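PDB 6IDP: MATE family efflux transporter from Vibrio cholerae, which probably exports drugs and other toxic compounds across the cell membrane, with conformational changes that depend on protons. Local coordinates for residues Val153-Gly158 against Met286-Pro291; Leu368-Ala373 against Tyr380-Ile385. One frame throughout, in Å; residues are numbered along the deposited sequence.

How the interactions relate
Two contacts whose centres lie about 16 Å apart adjoin at helix 281-299, which carries one segment of interaction 1 and packs against 368-373 of interaction 2. Interaction 1 ties the end of helix 124-156, in the first MatE domain, to a kinked part of helix 281-299 in the second, and so spans the two homologous halves of the transporter. Interaction 2 comes later along the chain and is local: helices 360-375 and 379-435 form a hairpin within the second half. The two touch directly, L290 CD2 lying 3.8 Å from V372 CG2 and P291 CG 3.9 Å from S371 CB. Helix 281-299 thus faces the first half through M288 and the 368-373 hairpin arm through T287, L290 and P291.

Interaction 1: Val153-Gly158 against Met286-Pro291; sequences VCRANG and MTMSLP
R155 reaches from the last turn of helix 124-156 to the main chain of M288 and carries the whole polar contact. Its NE gives a hydrogen bond of 2.8 Å to M288 O, with an N-H...O angle of 157°; NH2 adds a weak one of 3.2 Å to the same oxygen. M288 O therefore sits at the edge of the guanidinium, nearly in its plane, while NE approaches from a direction tilted away from the carbonyl plane. The chain of R155 runs straight at chi2 and bends at chi3 (39°), which turns the guanidinium edge toward M288 O. Over one guanidinium face lies the M288 side chain, CB standing 3.8 Å from R155 NE before the thioether leads off toward M21 and V25 of helix 5-39.

Helix 281-299 is kinked here, the N of M288 and of P291 lacking a bond to the preceding turn; P291, as a proline, has no N-H to give. T287 OG1 bonds L284 O. Just past R155, a Schellman motif with G158 as C-prime closes helix 124-156, and N157 ND2 bonds V153 O at 2.7 Å, on the opposite face of that carbonyl from N157 N. Both touching residues are buried, and M288 O is held mainly by NE, with NH2 a weak second donor; the nearby positive charge would probably polarise this carbonyl.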
ATOM      1  N   VAL A 153       0.342 -11.073  10.331  1.00 24.20           N
ATOM      2  CA  VAL A 153      -0.042 -12.282  11.047  1.00 27.71           C
ATOM      3  C   VAL A 153      -1.348 -12.062  11.821  1.00 30.52           C
ATOM      4  O   VAL A 153      -2.221 -12.930  11.825  1.00 32.73           O
ATOM      5  CB  VAL A 153       1.078 -12.750  12.004  1.00 23.72           C
ATOM      6  CG1 VAL A 153       0.594 -13.888  12.892  1.00 24.58           C
ATOM      7  CG2 VAL A 153       2.306 -13.177  11.209  1.00 22.97           C
ATOM      8  N   CYS A 154      -1.484 -10.900  12.459  1.00 28.97           N
ATOM      9  CA  CYS A 154      -2.729 -10.530  13.140  1.00 30.67           C
ATOM     10  C   CYS A 154      -3.914 -10.562  12.189  1.00 29.69           C
ATOM     11  O   CYS A 154      -4.946 -11.167  12.479  1.00 24.92           O
ATOM     12  CB  CYS A 154      -2.628  -9.127  13.749  1.00 30.97           C
ATOM     13  SG  CYS A 154      -1.480  -8.957  15.126  1.00 31.85           S
ATOM     14  N   ARG A 155      -3.748  -9.884  11.057  1.00 29.15           N
ATOM     15  CA  ARG A 155      -4.780  -9.794  10.038  1.00 28.31           C
ATOM     16  C   ARG A 155      -5.101 -11.175   9.478  1.00 30.19           C
ATOM     17  O   ARG A 155      -6.267 -11.518   9.295  1.00 31.99           O
ATOM     18  CB  ARG A 155      -4.340  -8.835   8.923  1.00 24.76           C
ATOM     19  CG  ARG A 155      -4.354  -7.364   9.340  1.00 32.77           C
ATOM     20  CD  ARG A 155      -3.724  -6.453   8.287  1.00 39.37           C
ATOM     21  NE  ARG A 155      -4.075  -6.862   6.932  1.00 44.80           N
ATOM     22  CZ  ARG A 155      -3.190  -7.173   5.992  1.00 39.83           C
ATOM     23  NH1 ARG A 155      -1.892  -7.109   6.253  1.00 27.50           N
ATOM     24  NH2 ARG A 155      -3.602  -7.542   4.787  1.00 46.37           N
ATOM     25  N   ALA A 156      -4.063 -11.970   9.240  1.00 23.90           N
ATOM     26  CA  ALA A 156      -4.236 -13.336   8.756  1.00 28.63           C
ATOM     27  C   ALA A 156      -5.092 -14.157   9.719  1.00 27.30           C
ATOM     28  O   ALA A 156      -5.819 -15.057   9.304  1.00 35.53           O
ATOM     29  CB  ALA A 156      -2.885 -14.005   8.549  1.00 25.78           C
ATOM     30  N   ASN A 157      -5.002 -13.836  11.007  1.00 25.55           N
ATOM     31  CA  ASN A 157      -5.812 -14.491  12.026  1.00 25.08           C
ATOM     32  C   ASN A 157      -7.105 -13.729  12.322  1.00 28.27           C
ATOM     33  O   ASN A 157      -7.712 -13.914  13.376  1.00 30.18           O
ATOM     34  CB  ASN A 157      -5.003 -14.663  13.310  1.00 26.95           C
ATOM     35  CG  ASN A 157      -3.981 -15.779  13.208  1.00 29.30           C
ATOM     36  OD1 ASN A 157      -4.229 -16.900  13.648  1.00 31.18           O
ATOM     37  ND2 ASN A 157      -2.828 -15.477  12.621  1.00 21.47           N
ATOM     38  N   GLY A 158      -7.508 -12.865  11.395  1.00 31.20           N
ATOM     39  CA  GLY A 158      -8.786 -12.181  11.480  1.00 28.42           C
ATOM     40  C   GLY A 158      -8.857 -11.027  12.463  1.00 30.34           C
ATOM     41  O   GLY A 158      -9.935 -10.693  12.953  1.00 33.93           O
ATOM     42  N   MET A 286      -9.751  -1.387   2.799  1.00 26.31           N
ATOM     43  CA  MET A 286     -10.471  -2.615   2.471  1.00 32.10           C
ATOM     44  C   MET A 286      -9.547  -3.673   1.866  1.00 33.90           C
ATOM     45  O   MET A 286      -9.784  -4.869   2.021  1.00 30.62           O
ATOM     46  CB  MET A 286     -11.627  -2.316   1.511  1.00 33.73           C
ATOM     47  CG  MET A 286     -12.840  -3.218   1.689  1.00 39.71           C
ATOM     48  SD  MET A 286     -14.320  -2.576   0.872  1.00 47.67           S
ATOM     49  CE  MET A 286     -14.042  -0.815   1.037  1.00 37.05           C
ATOM     50  N   THR A 287      -8.491  -3.237   1.185  1.00 29.04           N
ATOM     51  CA  THR A 287      -7.543  -4.174   0.585  1.00 28.24           C
ATOM     52  C   THR A 287      -6.658  -4.832   1.641  1.00 27.83           C
ATOM     53  O   THR A 287      -5.855  -5.710   1.328  1.00 32.15           O
ATOM     54  CB  THR A 287      -6.642  -3.491  -0.463  1.00 33.86           C
ATOM     55  OG1 THR A 287      -5.890  -2.443   0.157  1.00 36.32           O
ATOM     56  CG2 THR A 287      -7.481  -2.919  -1.593  1.00 34.85           C
ATOM     57  N   MET A 288      -6.803  -4.398   2.888  1.00 27.08           N
ATOM     58  CA  MET A 288      -6.087  -5.013   3.995  1.00 33.75           C
ATOM     59  C   MET A 288      -7.026  -5.803   4.909  1.00 33.30           C
ATOM     60  O   MET A 288      -6.590  -6.697   5.629  1.00 27.48           O
ATOM     61  CB  MET A 288      -5.338  -3.950   4.798  1.00 36.06           C
ATOM     62  CG  MET A 288      -4.153  -3.357   4.060  1.00 41.24           C
ATOM     63  SD  MET A 288      -3.346  -2.042   4.985  1.00 66.10           S
ATOM     64  CE  MET A 288      -4.633  -0.799   4.978  1.00 77.92           C
ATOM     65  N   SER A 289      -8.312  -5.474   4.871  1.00 30.75           N
ATOM     66  CA  SER A 289      -9.285  -6.132   5.740  1.00 31.72           C
ATOM     67  C   SER A 289     -10.009  -7.273   5.029  1.00 31.89           C
ATOM     68  O   SER A 289     -10.316  -8.297   5.636  1.00 29.91           O
ATOM     69  CB  SER A 289     -10.301  -5.117   6.270  1.00 32.04           C
ATOM     70  OG  SER A 289     -10.965  -4.454   5.209  1.00 38.16           O
ATOM     71  N   LEU A 290     -10.273  -7.090   3.741  1.00 29.01           N
ATOM     72  CA  LEU A 290     -11.013  -8.072   2.954  1.00 27.70           C
ATOM     73  C   LEU A 290     -10.250  -9.381   2.656  1.00 28.75           C
ATOM     74  O   LEU A 290     -10.836 -10.458   2.769  1.00 31.49           O
ATOM     75  CB  LEU A 290     -11.479  -7.434   1.641  1.00 27.05           C
ATOM     76  CG  LEU A 290     -12.369  -8.262   0.715  1.00 36.76           C
ATOM     77  CD1 LEU A 290     -13.609  -8.729   1.453  1.00 28.66           C
ATOM     78  CD2 LEU A 290     -12.744  -7.449  -0.516  1.00 35.27           C
ATOM     79  N   PRO A 291      -8.957  -9.305   2.266  1.00 30.51           N
ATOM     80  CA  PRO A 291      -8.274 -10.573   1.962  1.00 32.34           C
ATOM     81  C   PRO A 291      -8.248 -11.641   3.078  1.00 29.88           C
ATOM     82  O   PRO A 291      -8.371 -12.813   2.736  1.00 29.70           O
ATOM     83  CB  PRO A 291      -6.847 -10.123   1.630  1.00 31.84           C
ATOM     84  CG  PRO A 291      -7.018  -8.755   1.077  1.00 29.63           C
ATOM     85  CD  PRO A 291      -8.119  -8.144   1.902  1.00 29.47           C
TER

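Interaction 2: Leu368-Ala373 against Tyr380-Ile385. With OLC ((2R)-2,3-dihydroxypropyl (9Z)-octadec-9-enoate), chain S.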
ATOM      1  N   LEU A 368      -9.574  -3.602  -5.674  1.00 27.95           N
ATOM      2  CA  LEU A 368     -10.284  -4.619  -4.911  1.00 31.22           C
ATOM      3  C   LEU A 368     -10.083  -6.000  -5.522  1.00 29.00           C
ATOM      4  O   LEU A 368      -9.814  -6.971  -4.818  1.00 28.83           O
ATOM      5  CB  LEU A 368     -11.774  -4.284  -4.847  1.00 32.61           C
ATOM      6  CG  LEU A 368     -12.492  -4.422  -3.505  1.00 41.95           C
ATOM      7  CD1 LEU A 368     -11.856  -3.521  -2.461  1.00 42.71           C
ATOM      8  CD2 LEU A 368     -13.966  -4.094  -3.672  1.00 41.11           C
ATOM      9  N   MET A 369     -10.207  -6.073  -6.843  1.00 26.88           N
ATOM     10  CA  MET A 369     -10.091  -7.336  -7.555  1.00 28.58           C
ATOM     11  C   MET A 369      -8.682  -7.922  -7.449  1.00 30.63           C
ATOM     12  O   MET A 369      -8.524  -9.143  -7.384  1.00 24.43           O
ATOM     13  CB  MET A 369     -10.489  -7.158  -9.021  1.00 24.07           C
ATOM     14  CG  MET A 369     -11.962  -6.816  -9.227  1.00 24.32           C
ATOM     15  SD  MET A 369     -13.085  -8.080  -8.590  1.00 33.97           S
ATOM     16  CE  MET A 369     -13.618  -7.362  -7.037  1.00 26.57           C
ATOM     17  N   VAL A 370      -7.668  -7.058  -7.425  1.00 24.08           N
ATOM     18  CA  VAL A 370      -6.289  -7.507  -7.245  1.00 23.78           C
ATOM     19  C   VAL A 370      -6.125  -8.198  -5.894  1.00 28.92           C
ATOM     20  O   VAL A 370      -5.596  -9.307  -5.816  1.00 29.45           O
ATOM     21  CB  VAL A 370      -5.275  -6.341  -7.344  1.00 24.35           C
ATOM     22  CG1 VAL A 370      -3.907  -6.771  -6.818  1.00 22.66           C
ATOM     23  CG2 VAL A 370      -5.161  -5.852  -8.778  1.00 22.68           C
ATOM     24  N   SER A 371      -6.592  -7.541  -4.838  1.00 27.45           N
ATOM     25  CA  SER A 371      -6.471  -8.078  -3.488  1.00 26.57           C
ATOM     26  C   SER A 371      -7.301  -9.348  -3.306  1.00 23.42           C
ATOM     27  O   SER A 371      -6.907 -10.249  -2.570  1.00 32.53           O
ATOM     28  CB  SER A 371      -6.883  -7.027  -2.455  1.00 29.44           C
ATOM     29  OG  SER A 371      -8.272  -6.757  -2.533  1.00 37.77           O
ATOM     30  N   VAL A 372      -8.447  -9.413  -3.979  1.00 23.93           N
ATOM     31  CA  VAL A 372      -9.314 -10.584  -3.904  1.00 23.35           C
ATOM     32  C   VAL A 372      -8.683 -11.774  -4.628  1.00 27.42           C
ATOM     33  O   VAL A 372      -8.700 -12.898  -4.123  1.00 26.64           O
ATOM     34  CB  VAL A 372     -10.714 -10.293  -4.494  1.00 22.92           C
ATOM     35  CG1 VAL A 372     -11.469 -11.587  -4.772  1.00 25.04           C
ATOM     36  CG2 VAL A 372     -11.510  -9.398  -3.552  1.00 21.26           C
ATOM     37  N   ALA A 373      -8.114 -11.516  -5.802  1.00 25.03           N
ATOM     38  CA  ALA A 373      -7.417 -12.547  -6.567  1.00 24.09           C
ATOM     39  C   ALA A 373      -6.272 -13.165  -5.760  1.00 29.62           C
ATOM     40  O   ALA A 373      -6.136 -14.390  -5.705  1.00 27.52           O
ATOM     41  CB  ALA A 373      -6.895 -11.972  -7.870  1.00 25.21           C
ATOM     42  N   TYR A 380      -1.255 -14.818 -10.121  1.00 27.08           N
ATOM     43  CA  TYR A 380      -0.931 -14.468 -11.499  1.00 31.56           C
ATOM     44  C   TYR A 380      -2.097 -13.762 -12.182  1.00 31.60           C
ATOM     45  O   TYR A 380      -1.891 -12.939 -13.074  1.00 33.28           O
ATOM     46  CB  TYR A 380      -0.512 -15.710 -12.289  1.00 33.79           C
ATOM     47  CG  TYR A 380       0.852 -16.221 -11.889  1.00 42.13           C
ATOM     48  CD1 TYR A 380       2.003 -15.671 -12.435  1.00 40.49           C
ATOM     49  CD2 TYR A 380       0.989 -17.240 -10.955  1.00 42.29           C
ATOM     50  CE1 TYR A 380       3.254 -16.128 -12.070  1.00 51.17           C
ATOM     51  CE2 TYR A 380       2.237 -17.703 -10.583  1.00 47.10           C
ATOM     52  CZ  TYR A 380       3.366 -17.143 -11.144  1.00 53.79           C
ATOM     53  OH  TYR A 380       4.611 -17.601 -10.778  1.00 59.42           O
ATOM     54  N   VAL A 381      -3.315 -14.080 -11.759  1.00 26.88           N
ATOM     55  CA  VAL A 381      -4.481 -13.322 -12.195  1.00 27.29           C
ATOM     56  C   VAL A 381      -4.398 -11.902 -11.634  1.00 25.70           C
ATOM     57  O   VAL A 381      -4.728 -10.931 -12.317  1.00 25.84           O
ATOM     58  CB  VAL A 381      -5.802 -13.988 -11.751  1.00 36.14           C
ATOM     59  CG1 VAL A 381      -6.988 -13.066 -12.007  1.00 25.43           C
ATOM     60  CG2 VAL A 381      -5.989 -15.315 -12.473  1.00 26.74           C
ATOM     61  N   ALA A 382      -3.932 -11.791 -10.392  1.00 25.02           N
ATOM     62  CA  ALA A 382      -3.781 -10.497  -9.738  1.00 27.51           C
ATOM     63  C   ALA A 382      -2.728  -9.641 -10.440  1.00 35.34           C
ATOM     64  O   ALA A 382      -2.918  -8.440 -10.623  1.00 38.45           O
ATOM     65  CB  ALA A 382      -3.419 -10.686  -8.273  1.00 27.31           C
ATOM     66  N   LEU A 383      -1.622 -10.272 -10.829  1.00 35.64           N
ATOM     67  CA  LEU A 383      -0.554  -9.595 -11.556  1.00 27.56           C
ATOM     68  C   LEU A 383      -1.021  -9.149 -12.938  1.00 35.44           C
ATOM     69  O   LEU A 383      -0.661  -8.066 -13.405  1.00 36.16           O
ATOM     70  CB  LEU A 383       0.671 -10.508 -11.684  1.00 28.87           C
ATOM     71  CG  LEU A 383       1.800 -10.001 -12.587  1.00 40.65           C
ATOM     72  CD1 LEU A 383       2.387  -8.702 -12.049  1.00 30.51           C
ATOM     73  CD2 LEU A 383       2.885 -11.055 -12.764  1.00 37.77           C
ATOM     74  N   THR A 384      -1.821  -9.990 -13.587  1.00 32.77           N
ATOM     75  CA  THR A 384      -2.360  -9.678 -14.907  1.00 37.22           C
ATOM     76  C   THR A 384      -3.246  -8.437 -14.862  1.00 28.12           C
ATOM     77  O   THR A 384      -3.146  -7.560 -15.720  1.00 33.56           O
ATOM     78  CB  THR A 384      -3.174 -10.853 -15.481  1.00 39.14           C
ATOM     79  OG1 THR A 384      -2.326 -11.997 -15.627  1.00 38.51           O
ATOM     80  CG2 THR A 384      -3.762 -10.491 -16.838  1.00 35.94           C
ATOM     81  N   ILE A 385      -4.108  -8.369 -13.854  1.00 32.38           N
ATOM     82  CA  ILE A 385      -5.018  -7.241 -13.702  1.00 30.98           C
ATOM     83  C   ILE A 385      -4.233  -5.946 -13.490  1.00 33.64           C
ATOM     84  O   ILE A 385      -4.514  -4.931 -14.132  1.00 34.10           O
ATOM     85  CB  ILE A 385      -6.001  -7.464 -12.533  1.00 30.77           C
ATOM     86  CG1 ILE A 385      -6.932  -8.642 -12.843  1.00 30.94           C
ATOM     87  CG2 ILE A 385      -6.809  -6.204 -12.267  1.00 32.86           C
ATOM     88  CD1 ILE A 385      -7.871  -9.016 -11.710  1.00 24.65           C
TER
HETATM   89  C18 OLC S 518       5.079  -7.357 -15.805  1.00 57.77           C
HETATM   90  C10 OLC S 518      -0.402 -14.907 -17.250  1.00 66.82           C
HETATM   91  C9  OLC S 518      -1.583 -15.487 -16.953  1.00 68.01           C
HETATM   92  C17 OLC S 518       4.276  -8.153 -16.812  1.00 54.86           C
HETATM   93  C11 OLC S 518       0.253 -13.947 -16.280  1.00 63.64           C
HETATM   94  C8  OLC S 518      -2.279 -15.190 -15.642  1.00 67.38           C
HETATM   95  C16 OLC S 518       3.430  -9.178 -16.088  1.00 56.01           C
HETATM   96  C12 OLC S 518       1.621 -13.565 -16.802  1.00 58.66           C
HETATM   97  C7  OLC S 518      -3.769 -15.396 -15.802  1.00 66.20           C
HETATM   98  C15 OLC S 518       2.621  -9.973 -17.089  1.00 56.79           C
HETATM   99  C13 OLC S 518       1.563 -12.184 -17.418  1.00 59.55           C
HETATM  100  C6  OLC S 518      -4.033 -16.805 -16.285  1.00 69.05           C
HETATM  101  C14 OLC S 518       1.987 -11.157 -16.390  1.00 59.42           C
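A373 and A382 meet methyl to methyl, their CB atoms 3.7 Å apart, near the turn of an antiparallel helix pair. A382 CB also rests 3.6 Å from V370 O, packing against the backbone of the facing helix. On one side of the alanines, V370 CG2 lies 3.9 Å from I385 CG2, the two branched side chains lying alongside one another and running in opposite senses. I385 CG1 stands beside its backbone N (chi1 -66°) and the chain then extends, carrying CD1 to M369 CB at 4.2 Å. On the other side, V381 CG1 reaches A373 CB. No hydrogen bond crosses; the side-chain contacts are apolar, with backbone carbonyls also touched.

Small residues let the axes of segments 368-373 and 380-385 approach to 8.1 Å, at 163° between their directions, and the CA atoms of V370 and A382 come within 4.6 Å. Away from the interface, each helix folds a hydroxyl back on its own backbone: S371 OG bonds L368 O, and T384 OG1 bonds Y380 O at 2.8 Å, where T384 N arrives from the opposite face of the carbonyl. The outer surface of 380-385 bears an OLC acyl chain, a monoolein lipid whose C14 lies 3.7 Å from L383 CD2 and which also passes T384 OG1.

The pair forms a helical hairpin, its short connection running between helices 360-375 and 379-435. M369 and I385 both pack on A425 farther along helix 379-435, L368 and M369 meet helix 303-330, and L383 touches helix 226-259, while S371 and V372 face helix 281-299.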